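Long-range contacts in probable aminotransferase (Pseudomonas aeruginosa, PDB 5YKR), which is a probable class-III aminotransferase, a dimeric enzyme of the pyridoxal-phosphate-dependent kind: residues D98-Q103 with L336-A341; D253-I258 with P279-L284. All coordinates share one frame; numbering follows the deposited sequence.

Interaction 1 of 2, residues D98-Q103 with L336-A341; sequences DAIARQ and LAAMRA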
loop_
_atom_site.group_PDB
_atom_site.type_symbol
_atom_site.label_atom_id
_atom_site.label_comp_id
_atom_site.label_asym_id
_atom_site.label_seq_id
_atom_site.Cartn_x
_atom_site.Cartn_y
_atom_site.Cartn_z
ATOM N N ASP A 98 -14.337 -16.801 4.701
ATOM C CA ASP A 98 -15.561 -16.582 5.451
ATOM C C ASP A 98 -15.505 -15.297 6.272
ATOM O O ASP A 98 -16.487 -14.539 6.336
ATOM C CB ASP A 98 -15.903 -17.762 6.374
ATOM C CG ASP A 98 -16.457 -18.989 5.613
ATOM O OD1 ASP A 98 -16.750 -18.940 4.372
ATOM O OD2 ASP A 98 -16.569 -20.020 6.305
ATOM N N ALA A 99 -14.342 -15.052 6.907
ATOM C CA ALA A 99 -14.173 -13.846 7.713
ATOM C C ALA A 99 -14.252 -12.589 6.822
ATOM O O ALA A 99 -14.851 -11.565 7.216
ATOM C CB ALA A 99 -12.869 -13.866 8.453
ATOM N N ILE A 100 -13.636 -12.634 5.642
ATOM C CA ILE A 100 -13.649 -11.543 4.676
ATOM C C ILE A 100 -15.092 -11.289 4.224
ATOM O O ILE A 100 -15.562 -10.151 4.211
ATOM C CB ILE A 100 -12.697 -11.812 3.510
ATOM C CG1 ILE A 100 -11.256 -11.673 3.978
ATOM C CG2 ILE A 100 -12.978 -10.875 2.330
ATOM C CD1 ILE A 100 -10.242 -12.179 2.974
ATOM N N ALA A 101 -15.806 -12.327 3.847
ATOM C CA ALA A 101 -17.185 -12.167 3.383
ATOM C C ALA A 101 -18.056 -11.544 4.483
ATOM O O ALA A 101 -18.832 -10.595 4.234
ATOM C CB ALA A 101 -17.744 -13.519 2.959
ATOM N N ARG A 102 -17.946 -12.083 5.689
ATOM C CA ARG A 102 -18.768 -11.608 6.818
ATOM C C ARG A 102 -18.484 -10.137 7.122
ATOM O O ARG A 102 -19.417 -9.313 7.316
ATOM C CB ARG A 102 -18.519 -12.443 8.067
ATOM C CG ARG A 102 -19.183 -11.974 9.348
ATOM C CD ARG A 102 -19.014 -12.989 10.464
ATOM N NE ARG A 102 -17.650 -13.388 10.704
ATOM C CZ ARG A 102 -17.103 -14.607 10.470
ATOM N NH1 ARG A 102 -17.735 -15.695 9.917
ATOM N NH2 ARG A 102 -15.857 -14.735 10.803
ATOM N N GLN A 103 -17.200 -9.781 7.174
ATOM C CA GLN A 103 -16.877 -8.410 7.529
ATOM C C GLN A 103 -17.239 -7.452 6.410
ATOM O O GLN A 103 -17.668 -6.328 6.674
ATOM C CB GLN A 103 -15.436 -8.261 7.975
ATOM C CG GLN A 103 -15.104 -6.893 8.569
ATOM C CD GLN A 103 -15.931 -6.603 9.827
ATOM O OE1 GLN A 103 -16.128 -7.473 10.665
ATOM N NE2 GLN A 103 -16.439 -5.396 9.932
ATOM N N LEU A 336 -8.375 -6.520 9.473
ATOM C CA LEU A 336 -8.285 -7.089 10.804
ATOM C C LEU A 336 -9.087 -8.410 10.924
ATOM O O LEU A 336 -8.662 -9.350 11.610
ATOM C CB LEU A 336 -8.731 -6.070 11.860
ATOM C CG LEU A 336 -7.607 -5.182 12.426
ATOM C CD1 LEU A 336 -6.625 -6.002 13.259
ATOM C CD2 LEU A 336 -6.832 -4.414 11.373
ATOM N N ALA A 337 -10.248 -8.475 10.266
ATOM C CA ALA A 337 -11.020 -9.717 10.263
ATOM C C ALA A 337 -10.220 -10.866 9.612
ATOM O O ALA A 337 -10.199 -11.995 10.103
ATOM C CB ALA A 337 -12.324 -9.522 9.551
ATOM N N ALA A 338 -9.589 -10.559 8.470
ATOM C CA ALA A 338 -8.796 -11.561 7.765
ATOM C C ALA A 338 -7.584 -11.988 8.564
ATOM O O ALA A 338 -7.220 -13.174 8.559
ATOM C CB ALA A 338 -8.405 -11.055 6.382
ATOM N N MET A 339 -6.911 -11.043 9.198
ATOM C CA MET A 339 -5.761 -11.362 10.058
ATOM C C MET A 339 -6.173 -12.253 11.232
ATOM O O MET A 339 -5.446 -13.183 11.617
ATOM C CB MET A 339 -5.093 -10.091 10.639
ATOM C CG MET A 339 -4.393 -9.292 9.605
ATOM S SD MET A 339 -3.638 -7.856 10.472
ATOM C CE MET A 339 -3.026 -7.095 8.960
ATOM N N ARG A 340 -7.310 -11.935 11.846
ATOM C CA ARG A 340 -7.751 -12.715 12.981
ATOM C C ARG A 340 -7.952 -14.161 12.553
ATOM O O ARG A 340 -7.466 -15.091 13.214
ATOM C CB ARG A 340 -8.998 -12.133 13.603
ATOM C CG ARG A 340 -9.581 -12.983 14.716
ATOM C CD ARG A 340 -10.657 -12.251 15.420
ATOM N NE ARG A 340 -11.144 -12.995 16.578
ATOM C CZ ARG A 340 -11.975 -12.492 17.480
ATOM N NH1 ARG A 340 -12.478 -11.252 17.328
ATOM N NH2 ARG A 340 -12.247 -13.221 18.541
ATOM N N ALA A 341 -8.662 -14.364 11.429
ATOM C CA ALA A 341 -8.846 -15.717 10.951
ATOM C C ALA A 341 -7.537 -16.398 10.632
ATOM O O ALA A 341 -7.342 -17.586 10.903
ATOM C CB ALA A 341 -9.751 -15.714 9.736
#

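Interaction 2 of 2, residues D253-I258 with P279-L284; sequences DVALII and PDFFVL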
loop_
_atom_site.group_PDB
_atom_site.type_symbol
_atom_site.label_atom_id
_atom_site.label_comp_id
_atom_site.label_asym_id
_atom_site.label_seq_id
_atom_site.Cartn_x
_atom_site.Cartn_y
_atom_site.Cartn_z
ATOM N N ASP A 253 23.606 1.701 19.585
ATOM C CA ASP A 253 22.232 2.210 19.758
ATOM C C ASP A 253 21.582 2.440 18.386
ATOM O O ASP A 253 21.039 3.514 18.074
ATOM C CB ASP A 253 22.228 3.496 20.555
ATOM C CG ASP A 253 20.850 3.990 20.912
ATOM O OD1 ASP A 253 20.023 3.159 21.258
ATOM O OD2 ASP A 253 20.599 5.199 20.815
ATOM N N VAL A 254 21.667 1.377 17.588
ATOM C CA VAL A 254 21.098 1.331 16.253
ATOM C C VAL A 254 19.914 0.334 16.258
ATOM O O VAL A 254 20.063 -0.771 16.733
ATOM C CB VAL A 254 22.137 0.909 15.206
ATOM C CG1 VAL A 254 21.482 0.622 13.867
ATOM C CG2 VAL A 254 23.222 1.999 15.074
ATOM N N ALA A 255 18.755 0.747 15.731
ATOM C CA ALA A 255 17.599 -0.152 15.653
ATOM C C ALA A 255 17.860 -1.322 14.737
ATOM O O ALA A 255 18.349 -1.124 13.624
ATOM C CB ALA A 255 16.365 0.613 15.206
ATOM N N LEU A 256 17.443 -2.514 15.158
ATOM C CA LEU A 256 17.549 -3.716 14.349
ATOM C C LEU A 256 16.126 -4.077 13.879
ATOM O O LEU A 256 15.260 -4.448 14.710
ATOM C CB LEU A 256 18.136 -4.880 15.164
ATOM C CG LEU A 256 18.241 -6.212 14.448
ATOM C CD1 LEU A 256 19.045 -6.098 13.184
ATOM C CD2 LEU A 256 18.795 -7.270 15.421
ATOM N N ILE A 257 15.905 -3.949 12.570
ATOM C CA ILE A 257 14.603 -4.237 11.966
ATOM C C ILE A 257 14.714 -5.552 11.213
ATOM O O ILE A 257 15.505 -5.669 10.255
ATOM C CB ILE A 257 14.175 -3.144 10.960
ATOM C CG1 ILE A 257 14.288 -1.736 11.558
ATOM C CG2 ILE A 257 12.762 -3.461 10.432
ATOM C CD1 ILE A 257 14.265 -0.670 10.494
ATOM N N ILE A 258 13.883 -6.525 11.632
ATOM C CA ILE A 258 13.897 -7.867 11.046
ATOM C C ILE A 258 12.622 -8.015 10.208
ATOM O O ILE A 258 11.502 -7.935 10.715
ATOM C CB ILE A 258 13.995 -8.954 12.121
ATOM C CG1 ILE A 258 15.297 -8.784 12.940
ATOM C CG2 ILE A 258 13.896 -10.316 11.499
ATOM C CD1 ILE A 258 16.548 -8.950 12.181
ATOM N N PRO A 279 14.631 -8.872 17.892
ATOM C CA PRO A 279 14.453 -7.676 17.022
ATOM C C PRO A 279 14.042 -6.459 17.842
ATOM O O PRO A 279 13.316 -6.601 18.809
ATOM C CB PRO A 279 13.316 -8.070 16.077
ATOM C CG PRO A 279 12.721 -9.252 16.695
ATOM C CD PRO A 279 13.618 -9.907 17.660
ATOM N N ASP A 280 14.441 -5.297 17.402
ATOM C CA ASP A 280 13.803 -4.039 17.874
ATOM C C ASP A 280 12.470 -3.764 17.198
ATOM O O ASP A 280 11.571 -3.231 17.807
ATOM C CB ASP A 280 14.754 -2.851 17.744
ATOM C CG ASP A 280 16.016 -3.056 18.522
ATOM O OD1 ASP A 280 15.939 -3.474 19.725
ATOM O OD2 ASP A 280 17.119 -2.802 17.943
ATOM N N PHE A 281 12.434 -4.056 15.906
ATOM C CA PHE A 281 11.249 -3.952 15.069
ATOM C C PHE A 281 11.122 -5.245 14.263
ATOM O O PHE A 281 12.124 -5.824 13.861
ATOM C CB PHE A 281 11.332 -2.781 14.081
ATOM C CG PHE A 281 11.362 -1.435 14.718
ATOM C CD1 PHE A 281 12.553 -0.897 15.128
ATOM C CD2 PHE A 281 10.211 -0.685 14.856
ATOM C CE1 PHE A 281 12.603 0.357 15.702
ATOM C CE2 PHE A 281 10.249 0.609 15.425
ATOM C CZ PHE A 281 11.460 1.104 15.855
ATOM N N PHE A 282 9.876 -5.632 14.003
ATOM C CA PHE A 282 9.550 -6.859 13.264
ATOM C C PHE A 282 8.526 -6.476 12.208
ATOM O O PHE A 282 7.522 -5.825 12.532
ATOM C CB PHE A 282 8.928 -7.845 14.274
ATOM C CG PHE A 282 8.529 -9.164 13.714
ATOM C CD1 PHE A 282 7.277 -9.345 13.084
ATOM C CD2 PHE A 282 9.389 -10.262 13.845
ATOM C CE1 PHE A 282 6.944 -10.580 12.580
ATOM C CE2 PHE A 282 9.012 -11.488 13.348
ATOM C CZ PHE A 282 7.801 -11.654 12.726
ATOM N N VAL A 283 8.774 -6.841 10.961
ATOM C CA VAL A 283 7.876 -6.538 9.850
ATOM C C VAL A 283 7.404 -7.818 9.158
ATOM O O VAL A 283 8.219 -8.732 8.894
ATOM C CB VAL A 283 8.627 -5.643 8.815
ATOM C CG1 VAL A 283 7.846 -5.491 7.496
ATOM C CG2 VAL A 283 8.960 -4.300 9.451
ATOM N N LEU A 284 6.115 -7.873 8.850
ATOM C CA LEU A 284 5.541 -9.040 8.174
ATOM C C LEU A 284 4.389 -8.670 7.266
ATOM O O LEU A 284 3.360 -8.202 7.761
ATOM C CB LEU A 284 5.072 -10.057 9.221
ATOM C CG LEU A 284 4.244 -11.251 8.711
ATOM C CD1 LEU A 284 4.994 -12.065 7.636
ATOM C CD2 LEU A 284 3.900 -12.131 9.911
#

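Interaction 1 of 2, residues D98-Q103 with L336-A341
Gln103 meets Ala337, and Ala99 meets Ala341, where two helices pack side by side in a nearly antiparallel pair, with 153° between their directions. Their axes come within 8.3 Å of each other, a close approach allowed by alanine at four of the six touching positions, since a lone methyl lets the backbones draw together. Gln103 and Ile100 are the two longer side chains. Gln103 CB lies 3.7 Å from Ala337 CB, and CG, set anti to the backbone N (chi1 -171°), stays beside the same methyl at 4.0 Å from Ala337 CB. The chain then bends at chi2 (62°), and the amide turns to residues just after its own helix: OE1 accepts from Arg106 NE and NE2 donates to Gly107 O, while the side chain also lies against Ala333 and Leu334 of helix 333-346. The aliphatic half of the glutamine thus packs, while its buried polar tip is satisfied close by in sequence. On another flank Ile100 runs along Ala338, its CG1 3.8 Å and its CD1 4.0 Å from Ala338 CB. Ile100 also packs on Ile100 of the second subunit, so this helix pair stands at the dimer interface. Between the two flanks, Ala99 CB touches Ala341 CB at 3.8 Å and rests 3.7 Å from Ala337 O, a carbonyl oxygen already hydrogen-bonded to Ala341 N within its own helix.

Interaction 2 of 2, residues D253-I258 with P279-L284
Ile257 and Ile258 pair with Phe281 and Phe282 as neighbouring parallel strands in the seven-stranded sheet of fold-type I pyridoxal-phosphate enzymes, the two strands of a beta-alpha-beta unit that crosses over through helix 270-275. Backbone hydrogen bonds hold the strands in register: Leu256 O accepts from both Phe281 N and Asp280 N, Ile258 N donates to Phe281 O at 2.9 Å, and Ile258 O takes Val283 N. The bond from Ile258 N is nearly straight, 174° at the hydrogen, although the donor is tilted 30° from the carbonyl plane.

A backbone-to-carboxylate bond adds to these. Asp280, just ahead of its strand and with CG anti to the carbonyl carbon (chi1 -59°), offers the anti lone pair of OD2 to Leu256 N at 2.8 Å, and the same oxygen forms a salt bridge with Arg246 NH2.

Apolar contacts form on both faces. On the one facing helix 139-154, Ile257 CG2 reaches Phe281 CB and Val283 CG2, each at 4.0 Å, the beta-branched side chain setting one methyl against both. Ala255, small enough to admit the ring, puts its CB 3.8 Å from Phe281 CE1 at the ring edge. On the other face Ile258 CG1 lies across Pro279 CB at 3.8 Å, roughly at a right angle. The Asp280 carboxylate therefore satisfies the N-H of Leu256, and Arg246 would be expected to stabilise the negative charge that accepts it.

How the interactions relate
The chain between the two contacts ties them together. Strand 281-284 of interaction 2 ends two residues before Lys286, which carries the pyridoxal phosphate as the modified residue LLP, and the residues that follow reach interaction 1: Ala289 touches Ala338, Ile292 touches Ile100, and Ile288 packs on Met339. The centres of interaction 1 and interaction 2 lie 28 Å apart. The nearest atoms of interactions 1 and 2 are about 7 Å apart and do not touch. In sequence, interaction 2 is nested within the loop closed by interaction 1. Interaction 2 thus belongs to the central sheet that delivers the cofactor-bearing lysine, whereas interaction 1 is a helix pair that reaches the second subunit.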